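Local coordinates for protein phenyl-3-pyruvate decarboxylase (Azospirillum brasilense, PDB 2NXW) that decarboxylates phenylpyruvate and indole-3-pyruvate with thiamine diphosphate and a magnesium ion, the latter reaction yielding the indole-3-acetaldehyde of auxin biosynthesis, at residues A[208-216]-A[342-350]; A[394-402]-A[422-431]. All coordinates share one frame; numbering follows the deposited sequence.

Contact 1: residues A[208-216]-A[342-350]; sequences LAACADEVL and DALLERLPP. Unlike the reference sequence in segment 342-350: Arg347 (reference Gly).
Leu344 and Leu216 run alongside one another, pointing opposite ways, at the apolar centre of this helix pair, where Leu344 CD2 lies 3.6 Å from Leu216 CG. The same methyl also meets the backbone oxygen and CB of Ala212 and, more loosely, Val215 CG1, so one leucine branch touches Ala212, Val215 and Leu216. Next to it the helices touch through small residues, Ala212 CB standing 3.8 Å from Ala343 CB, and Leu208 closes this end by laying CG and CD1 against the same Ala343 methyl. At the other end Leu216 parts its branches: CD1 packs on Arg347 CB at 3.5 Å, while CD2 reaches Leu348 CD2.

Beyond the leucines, the Arg347 side chain, extended from CG to NE, passes over Ala212, whose CB sits under one guanidinium face near the rim. Arg347 NE forms a salt bridge to Asp213 OD1 (2.8 Å); OD1 lies in the guanidinium plane, whereas NE comes in from above the carboxylate plane. The turn at chi4 (65°) directs Arg347 NH1 to Ala343 O at 2.7 Å, and a water links NH2 to Asp213 OD2; these three ties fix the guanidinium's rotation.

Leu245 of helix 239-249 touches both Leu344 and Leu348. Segments 208-216 and 342-346, their axes 9.1 Å apart and crossing at -61°, pack helices 205-221 and 337-346 together in the alpha/beta central domain of a thiamine diphosphate-dependent decarboxylase.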
loop_
_atom_site.group_PDB
_atom_site.type_symbol
_atom_site.label_atom_id
_atom_site.label_comp_id
_atom_site.label_asym_id
_atom_site.label_seq_id
_atom_site.Cartn_x
_atom_site.Cartn_y
_atom_site.Cartn_z
ATOM N N LEU A 208 32.962 7.308 7.928
ATOM C CA LEU A 208 33.490 8.318 7.020
ATOM C C LEU A 208 34.916 7.965 6.604
ATOM O O LEU A 208 35.256 7.989 5.421
ATOM C CB LEU A 208 33.477 9.692 7.693
ATOM C CG LEU A 208 34.109 10.848 6.915
ATOM C CD1 LEU A 208 33.428 10.989 5.556
ATOM C CD2 LEU A 208 33.980 12.134 7.719
ATOM N N ALA A 209 35.746 7.626 7.585
ATOM C CA ALA A 209 37.135 7.266 7.318
ATOM C C ALA A 209 37.247 6.005 6.463
ATOM O O ALA A 209 38.002 5.969 5.487
ATOM C CB ALA A 209 37.879 7.072 8.640
ATOM N N ALA A 210 36.494 4.974 6.830
ATOM C CA ALA A 210 36.506 3.719 6.098
ATOM C C ALA A 210 36.008 3.937 4.671
ATOM O O ALA A 210 36.588 3.426 3.714
ATOM C CB ALA A 210 35.629 2.693 6.806
ATOM N N CYS A 211 34.933 4.709 4.541
ATOM C CA CYS A 211 34.358 4.999 3.235
ATOM C C CYS A 211 35.363 5.727 2.339
ATOM O O CYS A 211 35.572 5.345 1.190
ATOM C CB CYS A 211 33.101 5.851 3.415
ATOM S SG CYS A 211 32.273 6.273 1.874
ATOM N N ALA A 212 35.977 6.778 2.867
ATOM C CA ALA A 212 36.961 7.531 2.098
ATOM C C ALA A 212 38.079 6.623 1.582
ATOM O O ALA A 212 38.494 6.728 0.427
ATOM C CB ALA A 212 37.548 8.657 2.950
ATOM N N ASP A 213 38.579 5.731 2.439
ATOM C CA ASP A 213 39.642 4.827 2.019
ATOM C C ASP A 213 39.167 3.905 0.907
ATOM O O ASP A 213 39.881 3.689 -0.075
ATOM C CB ASP A 213 40.135 3.963 3.187
ATOM C CG ASP A 213 40.952 4.744 4.198
ATOM O OD1 ASP A 213 41.446 5.845 3.873
ATOM O OD2 ASP A 213 41.118 4.236 5.331
ATOM N N GLU A 214 37.957 3.368 1.055
ATOM C CA GLU A 214 37.421 2.452 0.057
ATOM C C GLU A 214 37.175 3.139 -1.279
ATOM O O GLU A 214 37.443 2.573 -2.336
ATOM C CB GLU A 214 36.121 1.815 0.544
ATOM C CG GLU A 214 35.749 0.581 -0.255
ATOM C CD GLU A 214 34.408 -0.005 0.139
ATOM O OE1 GLU A 214 33.964 0.216 1.288
ATOM O OE2 GLU A 214 33.809 -0.703 -0.707
ATOM N N VAL A 215 36.655 4.360 -1.228
ATOM C CA VAL A 215 36.399 5.113 -2.447
ATOM C C VAL A 215 37.703 5.357 -3.205
ATOM O O VAL A 215 37.772 5.153 -4.414
ATOM C CB VAL A 215 35.736 6.472 -2.127
ATOM C CG1 VAL A 215 35.756 7.370 -3.362
ATOM C CG2 VAL A 215 34.301 6.251 -1.669
ATOM N N LEU A 216 38.746 5.788 -2.500
ATOM C CA LEU A 216 40.013 6.053 -3.170
ATOM C C LEU A 216 40.611 4.776 -3.752
ATOM O O LEU A 216 41.179 4.791 -4.844
ATOM C CB LEU A 216 41.003 6.726 -2.214
ATOM C CG LEU A 216 40.651 8.169 -1.831
ATOM C CD1 LEU A 216 41.742 8.748 -0.936
ATOM C CD2 LEU A 216 40.492 9.012 -3.098
ATOM N N ASP A 342 35.880 16.348 2.400
ATOM C CA ASP A 342 37.007 16.717 3.252
ATOM C C ASP A 342 37.880 15.509 3.578
ATOM O O ASP A 342 39.110 15.621 3.606
ATOM C CB ASP A 342 36.524 17.353 4.553
ATOM C CG ASP A 342 36.100 18.799 4.380
ATOM O OD1 ASP A 342 36.516 19.444 3.392
ATOM O OD2 ASP A 342 35.361 19.300 5.250
ATOM N N ALA A 343 37.252 14.359 3.822
ATOM C CA ALA A 343 37.989 13.139 4.144
ATOM C C ALA A 343 38.836 12.669 2.965
ATOM O O ALA A 343 39.942 12.148 3.141
ATOM C CB ALA A 343 37.025 12.041 4.568
ATOM N N LEU A 344 38.316 12.847 1.755
ATOM C CA LEU A 344 39.062 12.457 0.571
ATOM C C LEU A 344 40.240 13.406 0.363
ATOM O O LEU A 344 41.328 12.977 -0.014
ATOM C CB LEU A 344 38.149 12.474 -0.658
ATOM C CG LEU A 344 37.083 11.375 -0.659
ATOM C CD1 LEU A 344 36.102 11.592 -1.812
ATOM C CD2 LEU A 344 37.750 10.013 -0.789
ATOM N N LEU A 345 40.030 14.694 0.621
ATOM C CA LEU A 345 41.109 15.665 0.440
ATOM C C LEU A 345 42.265 15.396 1.394
ATOM O O LEU A 345 43.429 15.525 1.024
ATOM C CB LEU A 345 40.582 17.092 0.634
ATOM C CG LEU A 345 39.698 17.605 -0.511
ATOM C CD1 LEU A 345 39.088 18.945 -0.136
ATOM C CD2 LEU A 345 40.533 17.736 -1.784
ATOM N N GLU A 346 41.932 15.003 2.616
ATOM C CA GLU A 346 42.943 14.704 3.624
ATOM C C GLU A 346 43.824 13.529 3.216
ATOM O O GLU A 346 44.946 13.386 3.711
ATOM C CB GLU A 346 42.255 14.379 4.946
ATOM C CG GLU A 346 41.733 15.591 5.691
ATOM C CD GLU A 346 40.705 15.224 6.742
ATOM O OE1 GLU A 346 40.858 14.157 7.379
ATOM O OE2 GLU A 346 39.748 16.006 6.937
ATOM N N ARG A 347 43.322 12.697 2.308
ATOM C CA ARG A 347 44.043 11.508 1.855
ATOM C C ARG A 347 44.695 11.619 0.478
ATOM O O ARG A 347 45.245 10.642 -0.038
ATOM C CB ARG A 347 43.091 10.314 1.877
ATOM C CG ARG A 347 42.566 10.002 3.269
ATOM C CD ARG A 347 41.362 9.073 3.227
ATOM N NE ARG A 347 41.032 8.577 4.559
ATOM C CZ ARG A 347 40.602 9.339 5.562
ATOM N NH1 ARG A 347 40.438 10.649 5.391
ATOM N NH2 ARG A 347 40.362 8.797 6.753
ATOM N N LEU A 348 44.638 12.807 -0.109
ATOM C CA LEU A 348 45.219 13.048 -1.423
ATOM C C LEU A 348 46.223 14.187 -1.373
ATOM O O LEU A 348 45.951 15.240 -0.804
ATOM C CB LEU A 348 44.117 13.409 -2.430
ATOM C CG LEU A 348 43.089 12.328 -2.772
ATOM C CD1 LEU A 348 41.882 12.968 -3.460
ATOM C CD2 LEU A 348 43.727 11.280 -3.669
ATOM N N PRO A 349 47.407 13.994 -1.968
ATOM C CA PRO A 349 48.366 15.095 -1.925
ATOM C C PRO A 349 47.981 16.186 -2.923
ATOM O O PRO A 349 47.219 15.951 -3.865
ATOM C CB PRO A 349 49.684 14.415 -2.289
ATOM C CG PRO A 349 49.252 13.365 -3.251
ATOM C CD PRO A 349 47.995 12.799 -2.601
ATOM N N PRO A 350 48.486 17.407 -2.715
ATOM C CA PRO A 350 48.191 18.523 -3.617
ATOM C C PRO A 350 48.701 18.159 -5.014
ATOM O O PRO A 350 49.581 17.309 -5.158
ATOM C CB PRO A 350 48.995 19.673 -3.014
ATOM C CG PRO A 350 49.080 19.324 -1.561
ATOM C CD PRO A 350 49.334 17.843 -1.594
HETATM O O HOH W 1 41.374 5.963 7.333
#

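Contact 2: residues A[394-402]-A[422-431]; sequences LLIAADMGD and AGMGFGVPAG. With TPP (thiamine diphosphate), chain E.
Asp399 OD1 accepts two backbone N-H groups: Gly425 N at 2.8 Å on its syn lone pair and Met400 N, also at 2.8 Å, on its anti lone pair. Asp399 OD2 takes Gly427 N at 2.9 Å from well above the carboxylate plane, a weak bond from Gly425 N, and a water that links it to Val428 N. This buried carboxylate thus ties the end of strand 395-398 to the backbone N-H groups around Gly427, where the nearby helix N-terminus would probably stabilise its negative charge.

Gly427, lacking a side chain, lets its CA come 3.9 Å from Asp399 CB. Farther along the strand Ala397 CB rests on the helix backbone, 3.7 Å from Gly431 N. On the cofactor side Met400 CG, anti to the backbone N (chi1 174°), lies 3.4 Å from Ala422 O, and the bend at chi2 brings SD and CE beside Ala422 CB.

Ala422 O accepts a hydrogen bond from N4' of thiamine diphosphate at 2.7 Å, and Met424 N donates to N3' (169°). Asp402 N binds diphosphate O2B. Met424 CG packs on aminopyrimidine N3' and C4' and SD on thiazolium C4; a large hydrophobic residue wedged between the rings is characteristic of the cofactor's V conformation in this enzyme family.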
loop_
_atom_site.group_PDB
_atom_site.type_symbol
_atom_site.label_atom_id
_atom_site.label_comp_id
_atom_site.label_asym_id
_atom_site.label_seq_id
_atom_site.Cartn_x
_atom_site.Cartn_y
_atom_site.Cartn_z
ATOM N N LEU A 394 22.845 35.815 -19.639
ATOM C CA LEU A 394 21.821 35.846 -18.601
ATOM C C LEU A 394 21.585 34.427 -18.116
ATOM O O LEU A 394 21.868 33.458 -18.833
ATOM C CB LEU A 394 20.486 36.372 -19.150
ATOM C CG LEU A 394 20.408 37.779 -19.751
ATOM C CD1 LEU A 394 18.947 38.162 -19.966
ATOM C CD2 LEU A 394 21.083 38.775 -18.800
ATOM N N LEU A 395 21.088 34.296 -16.893
ATOM C CA LEU A 395 20.724 32.972 -16.397
ATOM C C LEU A 395 19.432 32.648 -17.157
ATOM O O LEU A 395 18.598 33.528 -17.385
ATOM C CB LEU A 395 20.461 32.997 -14.884
ATOM C CG LEU A 395 19.928 31.669 -14.316
ATOM C CD1 LEU A 395 20.571 31.405 -12.950
ATOM C CD2 LEU A 395 18.401 31.704 -14.218
ATOM N N ILE A 396 19.268 31.387 -17.543
ATOM C CA ILE A 396 18.093 30.976 -18.288
ATOM C C ILE A 396 17.188 30.086 -17.455
ATOM O O ILE A 396 17.660 29.167 -16.779
ATOM C CB ILE A 396 18.503 30.183 -19.554
ATOM C CG1 ILE A 396 19.308 31.094 -20.479
ATOM C CG2 ILE A 396 17.265 29.630 -20.280
ATOM C CD1 ILE A 396 19.914 30.376 -21.701
ATOM N N ALA A 397 15.894 30.391 -17.485
ATOM C CA ALA A 397 14.894 29.561 -16.821
ATOM C C ALA A 397 14.150 28.916 -17.990
ATOM O O ALA A 397 13.686 29.602 -18.903
ATOM C CB ALA A 397 13.942 30.407 -15.994
ATOM N N ALA A 398 14.055 27.599 -17.988
ATOM C CA ALA A 398 13.378 26.922 -19.077
ATOM C C ALA A 398 12.264 26.028 -18.572
ATOM O O ALA A 398 12.342 25.469 -17.481
ATOM C CB ALA A 398 14.385 26.082 -19.866
ATOM N N ASP A 399 11.208 25.918 -19.371
ATOM C CA ASP A 399 10.103 25.030 -19.046
ATOM C C ASP A 399 10.471 23.679 -19.666
ATOM O O ASP A 399 11.577 23.514 -20.194
ATOM C CB ASP A 399 8.799 25.547 -19.660
ATOM C CG ASP A 399 7.585 25.197 -18.814
ATOM O OD1 ASP A 399 7.283 23.990 -18.691
ATOM O OD2 ASP A 399 6.938 26.120 -18.274
ATOM N N MET A 400 9.565 22.713 -19.575
ATOM C CA MET A 400 9.787 21.405 -20.181
ATOM C C MET A 400 9.214 21.481 -21.594
ATOM O O MET A 400 8.109 21.998 -21.794
ATOM C CB MET A 400 9.063 20.313 -19.387
ATOM C CG MET A 400 9.127 18.937 -20.034
ATOM S SD MET A 400 10.810 18.372 -20.279
ATOM C CE MET A 400 10.506 16.775 -21.013
ATOM N N GLY A 401 9.977 20.973 -22.558
ATOM C CA GLY A 401 9.571 20.994 -23.961
ATOM C C GLY A 401 10.824 21.190 -24.795
ATOM O O GLY A 401 11.933 21.122 -24.276
ATOM N N ASP A 402 10.683 21.422 -26.098
ATOM C CA ASP A 402 11.876 21.628 -26.909
ATOM C C ASP A 402 12.624 22.889 -26.464
ATOM O O ASP A 402 13.808 23.053 -26.757
ATOM C CB ASP A 402 11.521 21.688 -28.402
ATOM C CG ASP A 402 12.723 21.396 -29.297
ATOM O OD1 ASP A 402 13.746 20.893 -28.784
ATOM O OD2 ASP A 402 12.634 21.669 -30.513
ATOM N N ALA A 422 10.591 16.918 -15.180
ATOM C CA ALA A 422 9.930 17.112 -16.475
ATOM C C ALA A 422 8.498 17.616 -16.423
ATOM O O ALA A 422 7.712 17.353 -17.335
ATOM C CB ALA A 422 9.994 15.817 -17.286
ATOM N N GLY A 423 8.156 18.356 -15.377
ATOM C CA GLY A 423 6.810 18.891 -15.274
ATOM C C GLY A 423 6.717 20.254 -15.943
ATOM O O GLY A 423 7.589 21.103 -15.780
ATOM N N MET A 424 5.653 20.459 -16.702
ATOM C CA MET A 424 5.437 21.731 -17.388
ATOM C C MET A 424 4.864 22.812 -16.489
ATOM O O MET A 424 4.158 22.527 -15.513
ATOM C CB MET A 424 4.464 21.552 -18.555
ATOM C CG MET A 424 5.008 20.771 -19.714
ATOM S SD MET A 424 3.684 20.309 -20.813
ATOM C CE MET A 424 3.152 21.931 -21.468
ATOM N N GLY A 425 5.146 24.062 -16.865
ATOM C CA GLY A 425 4.629 25.213 -16.146
ATOM C C GLY A 425 5.672 25.913 -15.311
ATOM O O GLY A 425 5.475 27.038 -14.873
ATOM N N PHE A 426 6.806 25.258 -15.130
ATOM C CA PHE A 426 7.892 25.795 -14.316
ATOM C C PHE A 426 8.551 27.067 -14.862
ATOM O O PHE A 426 8.921 27.963 -14.103
ATOM C CB PHE A 426 8.966 24.699 -14.199
ATOM C CG PHE A 426 10.199 25.097 -13.433
ATOM C CD1 PHE A 426 10.262 24.905 -12.062
ATOM C CD2 PHE A 426 11.321 25.597 -14.089
ATOM C CE1 PHE A 426 11.429 25.199 -11.347
ATOM C CE2 PHE A 426 12.495 25.894 -13.383
ATOM C CZ PHE A 426 12.555 25.695 -12.018
ATOM N N GLY A 427 8.677 27.132 -16.183
ATOM C CA GLY A 427 9.425 28.199 -16.829
ATOM C C GLY A 427 9.237 29.657 -16.490
ATOM O O GLY A 427 10.150 30.307 -15.956
ATOM N N VAL A 428 8.078 30.185 -16.833
ATOM C CA VAL A 428 7.811 31.591 -16.580
ATOM C C VAL A 428 7.844 31.903 -15.078
ATOM O O VAL A 428 8.510 32.848 -14.667
ATOM C CB VAL A 428 6.487 32.013 -17.263
ATOM C CG1 VAL A 428 6.030 33.377 -16.765
ATOM C CG2 VAL A 428 6.708 32.076 -18.792
ATOM N N PRO A 429 7.142 31.119 -14.241
ATOM C CA PRO A 429 7.174 31.395 -12.798
ATOM C C PRO A 429 8.581 31.296 -12.221
ATOM O O PRO A 429 8.919 32.032 -11.293
ATOM C CB PRO A 429 6.262 30.333 -12.209
ATOM C CG PRO A 429 5.262 30.090 -13.314
ATOM C CD PRO A 429 6.076 30.155 -14.580
ATOM N N ALA A 430 9.403 30.388 -12.742
ATOM C CA ALA A 430 10.767 30.257 -12.228
ATOM C C ALA A 430 11.569 31.499 -12.620
ATOM O O ALA A 430 12.355 32.008 -11.821
ATOM C CB ALA A 430 11.429 28.997 -12.779
ATOM N N GLY A 431 11.381 31.985 -13.844
ATOM C CA GLY A 431 12.094 33.182 -14.256
ATOM C C GLY A 431 11.692 34.340 -13.359
ATOM O O GLY A 431 12.526 35.167 -12.985
HETATM N "N1'" TPP E . 1.423 18.063 -17.963
HETATM C "C2'" TPP E . 2.404 18.536 -17.179
HETATM C CM2 TPP E . 2.052 19.415 -15.988
HETATM N "N3'" TPP E . 3.683 18.238 -17.426
HETATM C "C4'" TPP E . 4.053 17.451 -18.476
HETATM N "N4'" TPP E . 5.365 17.126 -18.639
HETATM C "C5'" TPP E . 3.048 16.975 -19.379
HETATM C "C6'" TPP E . 1.710 17.291 -19.065
HETATM C "C7'" TPP E . 3.373 16.116 -20.623
HETATM N N3 TPP E . 4.163 16.860 -21.706
HETATM C C2 TPP E . 5.483 16.668 -21.774
HETATM S S1 TPP E . 5.990 17.641 -23.142
HETATM C C5 TPP E . 4.401 18.256 -23.584
HETATM C C4 TPP E . 3.557 17.667 -22.648
HETATM C CM4 TPP E . 2.026 17.932 -22.671
HETATM C C6 TPP E . 4.124 19.179 -24.703
HETATM C C7 TPP E . 4.752 20.553 -24.404
HETATM O O7 TPP E . 4.250 21.407 -25.401
HETATM P PA TPP E . 5.026 22.787 -25.459
HETATM O O1A TPP E . 5.025 23.534 -24.128
HETATM O O2A TPP E . 4.300 23.582 -26.543
HETATM O O3A TPP E . 6.542 22.594 -25.906
HETATM P PB TPP E . 6.932 21.689 -27.236
HETATM O O1B TPP E . 5.991 22.025 -28.395
HETATM O O2B TPP E . 8.407 22.089 -27.531
HETATM O O3B TPP E . 6.885 20.207 -26.897
HETATM O O HOH W 2 5.892 28.699 -18.084
#

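How the contacts relate
The two contacts lie in different domains, the central domain and the C-terminal thiamine diphosphate-binding domain, and both segments of contact 1 precede those of contact 2 in the sequence. Their centres are 38 Å apart and their nearest atoms about 26 Å, so they do not meet. Contact 1, centred about 30 Å from the centre of the chain, joins two helices far from the cofactor and metal sites. Contact 2, centred about 9 Å from the chain centre, builds part of the thiamine diphosphate pocket; its Met424 side chain is about 7 Å from the bound magnesium ion, which Asp449, Asn476 and Ser478 hold. One is therefore peripheral domain packing, the other active-site architecture.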